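Long-range contacts in VgrG protein (Vibrio cholerae, PDB 4DTH), which carries an actin cross-linking toxin domain that binds ATP and magnesium and probably uses them to join G-actin monomers covalently: residues Ile25-Glu30 with Ser361-Thr366; Ala32-Ala37 with Gln164-Thr169; Ala56-Thr61 with Val89-Tyr94; Val271-Glu276 with Glu351-Pro356. One frame throughout, in Å; residues are numbered along the deposited sequence.

How the interactions relate
From the N terminus, strand 24-30 opens interaction 1, whose loop closes near the end of the ordered chain at 361-366 and encloses the other three. Interaction 2 starts soon after, on strand 34-38, and closes at 164-169; within it lies the short loop of interaction 3, which pairs strands 56-68 and 85-97. Interaction 4 follows in series, joining helix 269-275 to the end of strand 343-352. Strand 85-97 is the common neighbour of strands 24-30, 34-38 and 56-68. The C-terminal loop reaches interaction 2 as well, since T366 meets M168. Interactions 1, 3 and 4 all touch ATP, whereas interaction 2 joins a more peripheral loop to the strands.

Interaction 1 (Ile25-Glu30 with Ser361-Thr366); sequences IGIENE and SYLPKT. With MG (magnesium ion), chain E; ATP (adenosine-5'-triphosphate), chain B.
I25 and I27 pack on Y362, L363 and P364 in a buried apolar contact that lays the C-terminal loop across one face of strand 24-30. The methyl CD1 of I25 sits over a face of the Y362 ring, 3.8 Å from the ring centroid and displaced toward the rim, a CH-pi contact. CG1 of I25, anti to the backbone N (chi1 -172°), leads to this methyl, while CG2 reaches ring atoms CD1 and CE1. Tyrosine suits the place because its face is apolar and its OH is hydrogen-bonded to O of M98. I27 uses two branches: CG2 lies 3.9 Å from CD2 of L363, the side chains sliding past each other in opposite directions, and CD1 meets CD of P364 tip to tip at 3.7 Å. Helix 101-124 adds M111 against I27 and P364. E28 points away from this loop; its OE2 binds magnesium at 2.6 Å, and E28 serves both magnesium sites, with E90 in one and Q174 and E351 in the other. G26, lacking a side chain, lets O2' of ATP come within 3.1 Å of its CA. While I25 and I27 meet the loop, G26 and E28 thus form part of the domain's ATP-magnesium pocket.

Interaction 2 (Ala32-Ala37 with Gln164-Thr169); sequences AGLVVA and QTITMT. With SO4 (sulfate ion), chain I.
A single antiparallel bridge between A32 and T167 ties the turn leading into strand 34-38 to the loop that precedes strand 173-180. It is a hydrogen-bonded pair: N of A32 donates to O of T167 at 2.9 Å, and N of T167 returns a bond to O of A32 at 3.1 Å, both nearly straight at the hydrogen. The same oxygen of A32 also receives a CA-H...O contact from I166 (CA to O 3.5 Å), so two hydrogens of the 164-169 backbone meet it. Alanine fits the exposed position, its CB resting 3.6 Å from OG1 of T167.

G33 comes next, with a positive phi (109°) that glycine adopts readily. Its lack of a side chain lets the end of I166 close in, CD1 standing 3.4 Å from O of G33. The same methyl meets CD2 of L34 at 3.7 Å, the leucine and isoleucine crossing at about a right angle. F118 of helix 101-124 touches both L34 and I166, and I122 adds to the cover on I166, which explains why large aliphatic residues are found here. OE1 of Q164 bonds to N of Q162, while CB of Q164 stands 4.0 Å from O of G33. Farther along, OG1 of T169 donates to O3 of a sulfate at 2.7 Å; S171 holds the same ion, which probably came from the crystallisation liquor. The contact is thus an isolated antiparallel beta bridge that pins the loop 164-169 to the A32-G33 turn before strand 34-38, with L34 and I166 packed together on helix 101-124.

Interaction 3 (Ala56-Thr61 with Val89-Tyr94); sequences ALFMLT and VELVSY. With ATP (adenosine-5'-triphosphate), chain B.
The CB of A56 sits over the centre of the Y94 ring, 3.6 Å from its centroid and 11° off the normal, a CH-pi contact made by a methyl small enough to sit flat on the ring centre. The side chains of M59 and Y94 cross at about a right angle, with CE of M59 3.6 Å from CZ of Y94 and SD in an oblique Met-aromatic contact. An extended, flexible thioether suits this long reach, and the Y94 OH bonds to O of P14. F58 and L91 lie side by side, CE1 of F58 to CD1 of L91 at 3.8 Å, on the face turned to helix 101-124.

Beneath these side chains runs antiparallel pairing. M59 and V92 form a hydrogen-bonded pair, as do T61 and E90, and N of Y94 bonds to O of L57 from above the carbonyl plane. L57 and F58 together face V49, a classic beta bulge in the pairing with strand 45-51. T61 grips O of E90 twice, through N and through OG1 (2.8 Å), from opposite faces of the carbonyl plane.

A water donates to OG1 of T61 and, at 2.6 Å, to OE1 of E90, a residue of a magnesium site. O of S93 accepts from O2' of ATP at 2.7 Å, while S93 OG bonds to N of I27. T61, through the water, probably helps to position the E90 carboxylate, and backbone pairing sets a carbonyl where the ribose hydroxyl can donate.

Interaction 4 (Val271-Glu276 with Glu351-Pro356); sequences VKNAWE and EFRTVP. With ATP (adenosine-5'-triphosphate), chain B; SO4 (sulfate ion), chain F.
R353 and E276 meet through the backbone, N of R353 donating to O of E276 at 3.1 Å nearly along the C=O axis, just where E276 leaves helix 269-275 with a positive phi (73°). A water donates to the same carbonyl oxygen and accepts from N of T354, so the helix end and the residues just after strand 343-352 are joined directly and through a water.

The R353 side chain bends at chi2 (-68°) and chi3 (-69°), which place CD and NE; the guanidinium then lies with one face on CB of K272, 3.5 Å above the plane and over its centre, while the polar partners sit round the edge. NE donates to OD1 of N273 at 2.8 Å, and NH2 adds a weak bond to the same oxygen. NH1 makes a salt bridge with OE2 of E351 at 2.8 Å, on the syn side of the carboxylate. NH1 and NH2 also each give a nearly straight bond to a sulfate, probably from the crystallisation liquor, NH2 reaching its O2 at 2.8 Å. Arginine suits the place because its planar head offers several N-H groups at once.

K272 extends past it, NZ bonding to O3 of the sulfate at 3.0 Å and weakly to O1G of ATP. NZ is 4.6 Å from NH1 of R353, a repulsion which the sulfate, in this crystal, may offset. E351, also in a magnesium site, completes a cationic and carboxylate cluster at the gamma-phosphate end of the ATP-magnesium pocket.

Interaction 1 (Ile25-Glu30 with Ser361-Thr366)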
# COMPACT_ATOMS: atom_id res chain seq x y z
N ILE A 25 10.51 -1.21 4.42
CA ILE A 25 9.75 -0.02 4.08
C ILE A 25 9.71 0.19 2.58
O ILE A 25 10.72 -0.00 1.90
CB ILE A 25 10.24 1.24 4.86
CG1 ILE A 25 9.30 2.46 4.65
CG2 ILE A 25 11.71 1.58 4.55
CD1 ILE A 25 9.25 3.44 5.78
N GLY A 26 8.55 0.59 2.10
CA GLY A 26 8.30 0.97 0.72
C GLY A 26 7.62 2.32 0.71
O GLY A 26 7.00 2.72 1.70
N ILE A 27 7.76 3.07 -0.39
CA ILE A 27 7.16 4.40 -0.50
C ILE A 27 6.40 4.54 -1.83
O ILE A 27 6.75 3.89 -2.81
CB ILE A 27 8.16 5.58 -0.28
CG1 ILE A 27 9.27 5.60 -1.36
CG2 ILE A 27 8.74 5.57 1.16
CD1 ILE A 27 10.15 6.89 -1.41
N GLU A 28 5.36 5.37 -1.82
CA GLU A 28 4.52 5.69 -2.98
C GLU A 28 4.54 7.18 -3.10
O GLU A 28 4.38 7.89 -2.10
CB GLU A 28 3.09 5.18 -2.80
CG GLU A 28 2.98 3.67 -2.85
CD GLU A 28 1.66 3.14 -2.34
OE1 GLU A 28 1.34 3.35 -1.15
OE2 GLU A 28 0.94 2.51 -3.15
N ASN A 29 4.81 7.68 -4.30
CA ASN A 29 5.02 9.10 -4.51
C ASN A 29 4.38 9.57 -5.81
O ASN A 29 4.94 9.37 -6.89
CB ASN A 29 6.54 9.28 -4.53
CG ASN A 29 7.07 10.68 -4.60
OD1 ASN A 29 8.19 10.91 -5.08
ND2 ASN A 29 6.33 11.62 -4.07
N GLU A 30 3.20 10.20 -5.70
CA GLU A 30 2.47 10.71 -6.86
C GLU A 30 3.08 12.04 -7.30
O GLU A 30 3.30 12.93 -6.48
CB GLU A 30 0.97 10.85 -6.56
CG GLU A 30 0.09 11.05 -7.78
CD GLU A 30 -1.37 11.32 -7.46
OE1 GLU A 30 -2.19 11.22 -8.39
OE2 GLU A 30 -1.69 11.61 -6.29
N SER A 361 11.60 11.17 6.98
CA SER A 361 12.97 11.05 6.49
C SER A 361 13.11 10.02 5.34
O SER A 361 14.10 10.06 4.61
CB SER A 361 13.92 10.72 7.64
OG SER A 361 13.60 9.46 8.20
N TYR A 362 12.11 9.12 5.18
CA TYR A 362 12.13 8.09 4.12
C TYR A 362 11.60 8.64 2.79
O TYR A 362 11.71 7.97 1.76
CB TYR A 362 11.27 6.88 4.56
CG TYR A 362 11.86 6.11 5.72
CD1 TYR A 362 12.76 5.07 5.50
CD2 TYR A 362 11.51 6.41 7.03
CE1 TYR A 362 13.32 4.36 6.56
CE2 TYR A 362 12.05 5.70 8.11
CZ TYR A 362 12.95 4.67 7.86
OH TYR A 362 13.50 3.97 8.91
N LEU A 363 10.98 9.83 2.82
CA LEU A 363 10.34 10.41 1.64
C LEU A 363 11.15 11.51 0.97
O LEU A 363 11.71 12.37 1.67
CB LEU A 363 8.92 10.91 2.01
CG LEU A 363 7.76 9.88 2.06
CD1 LEU A 363 7.45 9.26 0.69
CD2 LEU A 363 7.98 8.81 3.13
N PRO A 364 11.22 11.52 -0.37
CA PRO A 364 11.94 12.60 -1.06
C PRO A 364 11.18 13.91 -0.98
O PRO A 364 9.94 13.92 -0.96
CB PRO A 364 12.05 12.09 -2.50
CG PRO A 364 10.89 11.18 -2.68
CD PRO A 364 10.59 10.58 -1.33
N LYS A 365 11.92 15.02 -0.91
CA LYS A 365 11.34 16.36 -0.81
C LYS A 365 11.84 17.21 -1.97
O LYS A 365 13.05 17.33 -2.12
CB LYS A 365 11.72 17.02 0.55
CG LYS A 365 12.17 16.06 1.67
CD LYS A 365 13.71 15.98 1.84
CE LYS A 365 14.14 14.92 2.85
NZ LYS A 365 15.62 14.89 3.03
N THR A 366 10.92 17.82 -2.78
CA THR A 366 11.32 18.70 -3.89
C THR A 366 12.08 19.91 -3.30
O THR A 366 11.61 20.53 -2.35
CB THR A 366 10.11 19.19 -4.72
OG1 THR A 366 9.46 18.09 -5.34
CG2 THR A 366 10.50 20.20 -5.81
MG MG E . 0.80 2.02 -5.66
PG ATP B . -3.59 -0.75 -3.10
O1G ATP B . -3.51 0.03 -1.82
O2G ATP B . -4.18 -2.11 -2.87
O3G ATP B . -4.42 -0.04 -4.14
PB ATP B . -1.41 -1.57 -4.79
O1B ATP B . -1.98 -2.91 -5.02
O2B ATP B . -1.60 -0.74 -6.03
O3B ATP B . -2.09 -0.91 -3.64
PA ATP B . 0.93 -2.65 -3.62
O1A ATP B . 0.01 -3.63 -3.01
O2A ATP B . 1.91 -3.42 -4.52
O3A ATP B . 0.16 -1.69 -4.45
O5' ATP B . 1.71 -1.88 -2.44
C5' ATP B . 2.83 -1.08 -2.84
C4' ATP B . 3.58 -0.51 -1.67
O4' ATP B . 4.00 -1.58 -0.78
C3' ATP B . 4.87 0.21 -2.06
O3' ATP B . 5.15 1.33 -1.21
C2' ATP B . 5.91 -0.89 -1.91
O2' ATP B . 7.24 -0.42 -1.83
C1' ATP B . 5.41 -1.52 -0.62
N9 ATP B . 5.93 -2.85 -0.30
C8 ATP B . 5.83 -3.98 -1.06
N7 ATP B . 6.38 -5.04 -0.50
C5 ATP B . 6.88 -4.56 0.70
C6 ATP B . 7.57 -5.18 1.76
N6 ATP B . 7.90 -6.48 1.79
N1 ATP B . 7.90 -4.41 2.82
C2 ATP B . 7.57 -3.12 2.82
N3 ATP B . 6.92 -2.43 1.88
C4 ATP B . 6.60 -3.21 0.83

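Interaction 2 (Ala32-Ala37 with Gln164-Thr169)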
# COMPACT_ATOMS: atom_id res chain seq x y z
N ALA A 32 3.36 15.69 -9.44
CA ALA A 32 2.54 16.80 -9.93
C ALA A 32 3.28 17.44 -11.10
O ALA A 32 4.52 17.45 -11.12
CB ALA A 32 2.31 17.83 -8.84
N GLY A 33 2.52 17.94 -12.06
CA GLY A 33 3.06 18.67 -13.20
C GLY A 33 2.99 17.96 -14.53
O GLY A 33 3.33 18.56 -15.56
N LEU A 34 2.63 16.66 -14.53
CA LEU A 34 2.55 15.87 -15.76
C LEU A 34 1.55 14.74 -15.64
O LEU A 34 1.05 14.44 -14.54
CB LEU A 34 3.95 15.32 -16.17
CG LEU A 34 4.69 14.37 -15.20
CD1 LEU A 34 4.10 12.98 -15.20
CD2 LEU A 34 6.12 14.19 -15.63
N VAL A 35 1.32 14.07 -16.77
CA VAL A 35 0.52 12.86 -16.86
C VAL A 35 1.22 11.86 -17.78
O VAL A 35 2.09 12.23 -18.56
CB VAL A 35 -0.91 13.17 -17.38
CG1 VAL A 35 -1.75 13.93 -16.34
CG2 VAL A 35 -0.88 13.89 -18.74
N VAL A 36 0.80 10.59 -17.69
CA VAL A 36 1.19 9.53 -18.61
C VAL A 36 -0.09 9.15 -19.35
O VAL A 36 -1.16 9.08 -18.74
CB VAL A 36 1.88 8.29 -17.95
CG1 VAL A 36 0.97 7.59 -16.94
CG2 VAL A 36 2.38 7.30 -19.01
N ALA A 37 0.00 8.94 -20.66
CA ALA A 37 -1.14 8.46 -21.42
C ALA A 37 -0.75 7.11 -21.98
O ALA A 37 0.40 6.91 -22.39
CB ALA A 37 -1.52 9.42 -22.52
N GLN A 164 6.35 23.80 -16.36
CA GLN A 164 6.27 23.16 -15.04
C GLN A 164 7.56 22.50 -14.59
O GLN A 164 8.25 21.87 -15.39
CB GLN A 164 5.18 22.07 -14.99
CG GLN A 164 3.76 22.60 -15.00
CD GLN A 164 3.16 22.56 -16.39
OE1 GLN A 164 3.84 22.82 -17.40
NE2 GLN A 164 1.86 22.31 -16.44
N THR A 165 7.81 22.58 -13.28
CA THR A 165 8.84 21.80 -12.62
C THR A 165 8.05 20.61 -12.06
O THR A 165 6.97 20.81 -11.48
CB THR A 165 9.54 22.61 -11.52
OG1 THR A 165 10.23 23.69 -12.14
CG2 THR A 165 10.55 21.76 -10.72
N ILE A 166 8.54 19.39 -12.30
CA ILE A 166 7.89 18.18 -11.81
C ILE A 166 8.21 18.05 -10.33
O ILE A 166 9.37 18.09 -9.94
CB ILE A 166 8.27 16.93 -12.65
CG1 ILE A 166 7.90 17.15 -14.15
CG2 ILE A 166 7.62 15.65 -12.09
CD1 ILE A 166 6.48 17.72 -14.44
N THR A 167 7.14 17.99 -9.52
CA THR A 167 7.24 18.05 -8.07
C THR A 167 6.58 16.90 -7.32
O THR A 167 5.83 16.12 -7.89
CB THR A 167 6.70 19.41 -7.55
OG1 THR A 167 5.32 19.52 -7.95
CG2 THR A 167 7.52 20.63 -8.08
N MET A 168 6.87 16.83 -6.02
CA MET A 168 6.29 15.86 -5.10
C MET A 168 5.87 16.60 -3.83
O MET A 168 6.42 17.67 -3.54
CB MET A 168 7.25 14.69 -4.82
CG MET A 168 8.69 15.08 -4.76
SD MET A 168 9.84 13.73 -4.99
CE MET A 168 9.98 13.66 -6.77
N THR A 169 4.85 16.09 -3.12
CA THR A 169 4.30 16.76 -1.93
C THR A 169 3.76 15.73 -0.92
O THR A 169 3.35 14.66 -1.37
CB THR A 169 3.26 17.81 -2.39
OG1 THR A 169 3.00 18.76 -1.36
CG2 THR A 169 1.96 17.20 -2.92
S SO4 I . 0.36 19.00 1.22
O1 SO4 I . 0.41 18.26 2.49
O2 SO4 I . 1.23 20.17 1.31
O3 SO4 I . 0.84 18.14 0.13
O4 SO4 I . -1.02 19.41 0.95

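Interaction 3 (Ala56-Thr61 with Val89-Tyr94)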
# COMPACT_ATOMS: atom_id res chain seq x y z
N ALA A 56 17.19 -2.54 -8.45
CA ALA A 56 15.91 -1.88 -8.75
C ALA A 56 15.52 -0.95 -7.58
O ALA A 56 15.49 -1.38 -6.43
CB ALA A 56 14.84 -2.93 -9.00
N LEU A 57 15.29 0.34 -7.89
CA LEU A 57 14.97 1.35 -6.87
C LEU A 57 13.49 1.69 -6.78
O LEU A 57 12.94 1.74 -5.68
CB LEU A 57 15.83 2.62 -7.08
CG LEU A 57 17.36 2.39 -7.09
CD1 LEU A 57 18.08 3.64 -7.56
CD2 LEU A 57 17.88 1.93 -5.71
N PHE A 58 12.85 1.93 -7.93
CA PHE A 58 11.42 2.23 -7.96
C PHE A 58 10.79 1.97 -9.31
O PHE A 58 11.47 1.96 -10.34
CB PHE A 58 11.11 3.66 -7.46
CG PHE A 58 11.64 4.77 -8.33
CD1 PHE A 58 10.90 5.25 -9.40
CD2 PHE A 58 12.86 5.37 -8.04
CE1 PHE A 58 11.40 6.29 -10.20
CE2 PHE A 58 13.35 6.41 -8.82
CZ PHE A 58 12.61 6.88 -9.89
N MET A 59 9.47 1.79 -9.30
CA MET A 59 8.71 1.56 -10.52
C MET A 59 8.05 2.85 -10.98
O MET A 59 7.66 3.68 -10.16
CB MET A 59 7.60 0.51 -10.26
CG MET A 59 8.11 -0.86 -9.91
SD MET A 59 6.70 -1.88 -9.48
CE MET A 59 7.47 -3.41 -9.12
N LEU A 60 7.85 2.97 -12.29
CA LEU A 60 7.09 4.08 -12.88
C LEU A 60 5.72 3.50 -13.17
O LEU A 60 5.60 2.52 -13.91
CB LEU A 60 7.76 4.56 -14.18
CG LEU A 60 8.88 5.59 -14.00
CD1 LEU A 60 10.18 4.94 -13.60
CD2 LEU A 60 9.09 6.36 -15.27
N THR A 61 4.69 4.07 -12.54
CA THR A 61 3.33 3.54 -12.70
C THR A 61 2.32 4.62 -13.04
O THR A 61 2.51 5.80 -12.71
CB THR A 61 2.85 2.80 -11.41
OG1 THR A 61 2.57 3.75 -10.37
CG2 THR A 61 3.84 1.75 -10.89
N VAL A 89 1.18 10.06 -12.64
CA VAL A 89 2.32 9.16 -12.52
C VAL A 89 2.66 9.00 -11.05
O VAL A 89 2.79 9.99 -10.32
CB VAL A 89 3.55 9.64 -13.33
CG1 VAL A 89 4.81 8.84 -12.97
CG2 VAL A 89 3.28 9.56 -14.83
N GLU A 90 2.81 7.75 -10.61
CA GLU A 90 3.19 7.47 -9.24
C GLU A 90 4.48 6.65 -9.23
O GLU A 90 4.57 5.63 -9.92
CB GLU A 90 2.07 6.74 -8.50
CG GLU A 90 2.39 6.48 -7.04
CD GLU A 90 1.31 5.69 -6.33
OE1 GLU A 90 0.87 4.66 -6.88
OE2 GLU A 90 0.93 6.09 -5.21
N LEU A 91 5.47 7.11 -8.46
CA LEU A 91 6.75 6.42 -8.31
C LEU A 91 6.62 5.54 -7.07
O LEU A 91 6.26 6.02 -6.00
CB LEU A 91 7.93 7.40 -8.20
CG LEU A 91 8.05 8.49 -9.29
CD1 LEU A 91 9.35 9.26 -9.14
CD2 LEU A 91 7.94 7.89 -10.70
N VAL A 92 6.80 4.22 -7.27
CA VAL A 92 6.59 3.21 -6.21
C VAL A 92 7.91 2.50 -5.95
O VAL A 92 8.41 1.78 -6.81
CB VAL A 92 5.45 2.22 -6.62
CG1 VAL A 92 5.23 1.17 -5.54
CG2 VAL A 92 4.14 2.96 -6.92
N SER A 93 8.49 2.71 -4.76
CA SER A 93 9.79 2.10 -4.49
C SER A 93 9.75 0.59 -4.36
O SER A 93 8.72 0.02 -3.99
CB SER A 93 10.44 2.71 -3.25
OG SER A 93 9.84 2.24 -2.05
N TYR A 94 10.88 -0.06 -4.67
CA TYR A 94 11.10 -1.47 -4.38
C TYR A 94 11.44 -1.42 -2.88
O TYR A 94 12.24 -0.56 -2.47
CB TYR A 94 12.28 -2.04 -5.19
CG TYR A 94 11.86 -2.37 -6.60
CD1 TYR A 94 11.84 -1.39 -7.59
CD2 TYR A 94 11.42 -3.65 -6.93
CE1 TYR A 94 11.42 -1.69 -8.89
CE2 TYR A 94 10.99 -3.95 -8.22
CZ TYR A 94 11.00 -2.97 -9.20
OH TYR A 94 10.56 -3.24 -10.47
PG ATP B . -3.59 -0.75 -3.10
O1G ATP B . -3.51 0.03 -1.82
O2G ATP B . -4.18 -2.11 -2.87
O3G ATP B . -4.42 -0.04 -4.14
PB ATP B . -1.41 -1.57 -4.79
O1B ATP B . -1.98 -2.91 -5.02
O2B ATP B . -1.60 -0.74 -6.03
O3B ATP B . -2.09 -0.91 -3.64
PA ATP B . 0.93 -2.65 -3.62
O1A ATP B . 0.01 -3.63 -3.01
O2A ATP B . 1.91 -3.42 -4.52
O3A ATP B . 0.16 -1.69 -4.45
O5' ATP B . 1.71 -1.88 -2.44
C5' ATP B . 2.83 -1.08 -2.84
C4' ATP B . 3.58 -0.51 -1.67
O4' ATP B . 4.00 -1.58 -0.78
C3' ATP B . 4.87 0.21 -2.06
O3' ATP B . 5.15 1.33 -1.21
C2' ATP B . 5.91 -0.89 -1.91
O2' ATP B . 7.24 -0.42 -1.83
C1' ATP B . 5.41 -1.52 -0.62
N9 ATP B . 5.93 -2.85 -0.30
C8 ATP B . 5.83 -3.98 -1.06
N7 ATP B . 6.38 -5.04 -0.50
C5 ATP B . 6.88 -4.56 0.70
C6 ATP B . 7.57 -5.18 1.76
N6 ATP B . 7.90 -6.48 1.79
N1 ATP B . 7.90 -4.41 2.82
C2 ATP B . 7.57 -3.12 2.82
N3 ATP B . 6.92 -2.43 1.88
C4 ATP B . 6.60 -3.21 0.83
O HOH W 1 0.24 3.16 -8.91

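Interaction 4 (Val271-Glu276 with Glu351-Pro356)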
# COMPACT_ATOMS: atom_id res chain seq x y z
N VAL A 271 -12.64 5.36 3.18
CA VAL A 271 -12.65 4.23 4.12
C VAL A 271 -11.20 3.88 4.46
O VAL A 271 -10.87 3.71 5.64
CB VAL A 271 -13.47 3.02 3.60
CG1 VAL A 271 -13.38 1.84 4.57
CG2 VAL A 271 -14.92 3.41 3.37
N LYS A 272 -10.33 3.80 3.44
CA LYS A 272 -8.91 3.52 3.67
C LYS A 272 -8.30 4.61 4.57
O LYS A 272 -7.53 4.28 5.48
CB LYS A 272 -8.17 3.48 2.32
CG LYS A 272 -8.46 2.28 1.46
CD LYS A 272 -7.57 2.39 0.22
CE LYS A 272 -7.61 1.18 -0.67
NZ LYS A 272 -6.66 1.33 -1.81
N ASN A 273 -8.67 5.89 4.34
CA ASN A 273 -8.18 7.01 5.14
C ASN A 273 -8.59 6.90 6.61
O ASN A 273 -7.80 7.24 7.49
CB ASN A 273 -8.62 8.35 4.55
CG ASN A 273 -7.88 8.71 3.29
OD1 ASN A 273 -6.86 8.10 2.94
ND2 ASN A 273 -8.38 9.69 2.56
N ALA A 274 -9.81 6.38 6.86
CA ALA A 274 -10.33 6.20 8.22
C ALA A 274 -9.50 5.21 9.05
O ALA A 274 -9.47 5.34 10.27
CB ALA A 274 -11.78 5.78 8.18
N TRP A 275 -8.80 4.23 8.41
CA TRP A 275 -7.92 3.31 9.13
C TRP A 275 -6.68 4.06 9.65
O TRP A 275 -6.16 3.69 10.70
CB TRP A 275 -7.44 2.17 8.21
CG TRP A 275 -8.47 1.10 7.98
CD1 TRP A 275 -9.37 1.04 6.97
CD2 TRP A 275 -8.65 -0.09 8.76
NE1 TRP A 275 -10.10 -0.13 7.05
CE2 TRP A 275 -9.71 -0.81 8.17
CE3 TRP A 275 -8.06 -0.59 9.94
CZ2 TRP A 275 -10.20 -2.01 8.71
CZ3 TRP A 275 -8.52 -1.80 10.46
CH2 TRP A 275 -9.57 -2.49 9.85
N GLU A 276 -6.20 5.08 8.89
CA GLU A 276 -4.98 5.90 9.12
C GLU A 276 -3.73 5.07 8.83
O GLU A 276 -2.93 5.43 7.96
CB GLU A 276 -4.94 6.52 10.53
CG GLU A 276 -6.08 7.50 10.79
CD GLU A 276 -6.06 8.16 12.15
OE1 GLU A 276 -7.15 8.56 12.62
OE2 GLU A 276 -4.97 8.27 12.76
N GLU A 351 0.01 0.40 5.53
CA GLU A 351 0.14 1.62 4.75
C GLU A 351 -0.22 2.84 5.58
O GLU A 351 -1.35 2.94 6.09
CB GLU A 351 -0.75 1.52 3.50
CG GLU A 351 -0.74 2.77 2.62
CD GLU A 351 -1.68 2.71 1.43
OE1 GLU A 351 -1.82 1.62 0.83
OE2 GLU A 351 -2.21 3.78 1.05
N PHE A 352 0.72 3.79 5.68
CA PHE A 352 0.49 5.06 6.36
C PHE A 352 -0.12 5.98 5.30
O PHE A 352 0.57 6.42 4.38
CB PHE A 352 1.81 5.63 6.91
CG PHE A 352 2.32 4.86 8.10
CD1 PHE A 352 3.02 3.66 7.93
CD2 PHE A 352 2.09 5.31 9.39
CE1 PHE A 352 3.48 2.94 9.04
CE2 PHE A 352 2.57 4.60 10.50
CZ PHE A 352 3.24 3.41 10.31
N ARG A 353 -1.44 6.21 5.41
CA ARG A 353 -2.22 7.03 4.46
C ARG A 353 -1.67 8.45 4.35
O ARG A 353 -1.64 9.03 3.26
CB ARG A 353 -3.71 7.00 4.80
CG ARG A 353 -4.31 5.57 4.71
CD ARG A 353 -4.37 5.03 3.28
NE ARG A 353 -5.35 5.76 2.47
CZ ARG A 353 -5.51 5.62 1.16
NH1 ARG A 353 -4.73 4.78 0.47
NH2 ARG A 353 -6.45 6.31 0.52
N THR A 354 -1.22 8.99 5.48
CA THR A 354 -0.49 10.26 5.59
C THR A 354 0.83 9.85 6.25
O THR A 354 0.81 9.13 7.26
CB THR A 354 -1.28 11.28 6.43
OG1 THR A 354 -2.41 11.71 5.68
CG2 THR A 354 -0.45 12.51 6.81
N VAL A 355 1.97 10.29 5.69
CA VAL A 355 3.27 9.93 6.26
C VAL A 355 3.44 10.67 7.61
O VAL A 355 3.39 11.90 7.63
CB VAL A 355 4.46 10.18 5.30
CG1 VAL A 355 5.78 9.78 5.95
CG2 VAL A 355 4.27 9.44 3.97
N PRO A 356 3.62 9.94 8.73
CA PRO A 356 3.79 10.63 10.02
C PRO A 356 5.19 11.23 10.14
O PRO A 356 6.08 10.88 9.35
CB PRO A 356 3.56 9.50 11.04
CG PRO A 356 4.05 8.27 10.34
CD PRO A 356 3.71 8.47 8.88
PG ATP B . -3.59 -0.75 -3.10
O1G ATP B . -3.51 0.03 -1.82
O2G ATP B . -4.18 -2.11 -2.87
O3G ATP B . -4.42 -0.04 -4.14
PB ATP B . -1.41 -1.57 -4.79
O1B ATP B . -1.98 -2.91 -5.02
O2B ATP B . -1.60 -0.74 -6.03
O3B ATP B . -2.09 -0.91 -3.64
PA ATP B . 0.93 -2.65 -3.62
O1A ATP B . 0.01 -3.63 -3.01
O2A ATP B . 1.91 -3.42 -4.52
O3A ATP B . 0.16 -1.69 -4.45
O5' ATP B . 1.71 -1.88 -2.44
C5' ATP B . 2.83 -1.08 -2.84
C4' ATP B . 3.58 -0.51 -1.67
O4' ATP B . 4.00 -1.58 -0.78
C3' ATP B . 4.87 0.21 -2.06
O3' ATP B . 5.15 1.33 -1.21
C2' ATP B . 5.91 -0.89 -1.91
O2' ATP B . 7.24 -0.42 -1.83
C1' ATP B . 5.41 -1.52 -0.62
N9 ATP B . 5.93 -2.85 -0.30
C8 ATP B . 5.83 -3.98 -1.06
N7 ATP B . 6.38 -5.04 -0.50
C5 ATP B . 6.88 -4.56 0.70
C6 ATP B . 7.57 -5.18 1.76
N6 ATP B . 7.90 -6.48 1.79
N1 ATP B . 7.90 -4.41 2.82
C2 ATP B . 7.57 -3.12 2.82
N3 ATP B . 6.92 -2.43 1.88
C4 ATP B . 6.60 -3.21 0.83
S SO4 F . -6.25 5.08 -3.02
O1 SO4 F . -5.98 5.55 -4.38
O2 SO4 F . -6.74 6.17 -2.22
O3 SO4 F . -7.22 4.00 -3.08
O4 SO4 F . -5.02 4.55 -2.43
O HOH W 2 -1.92 7.91 8.24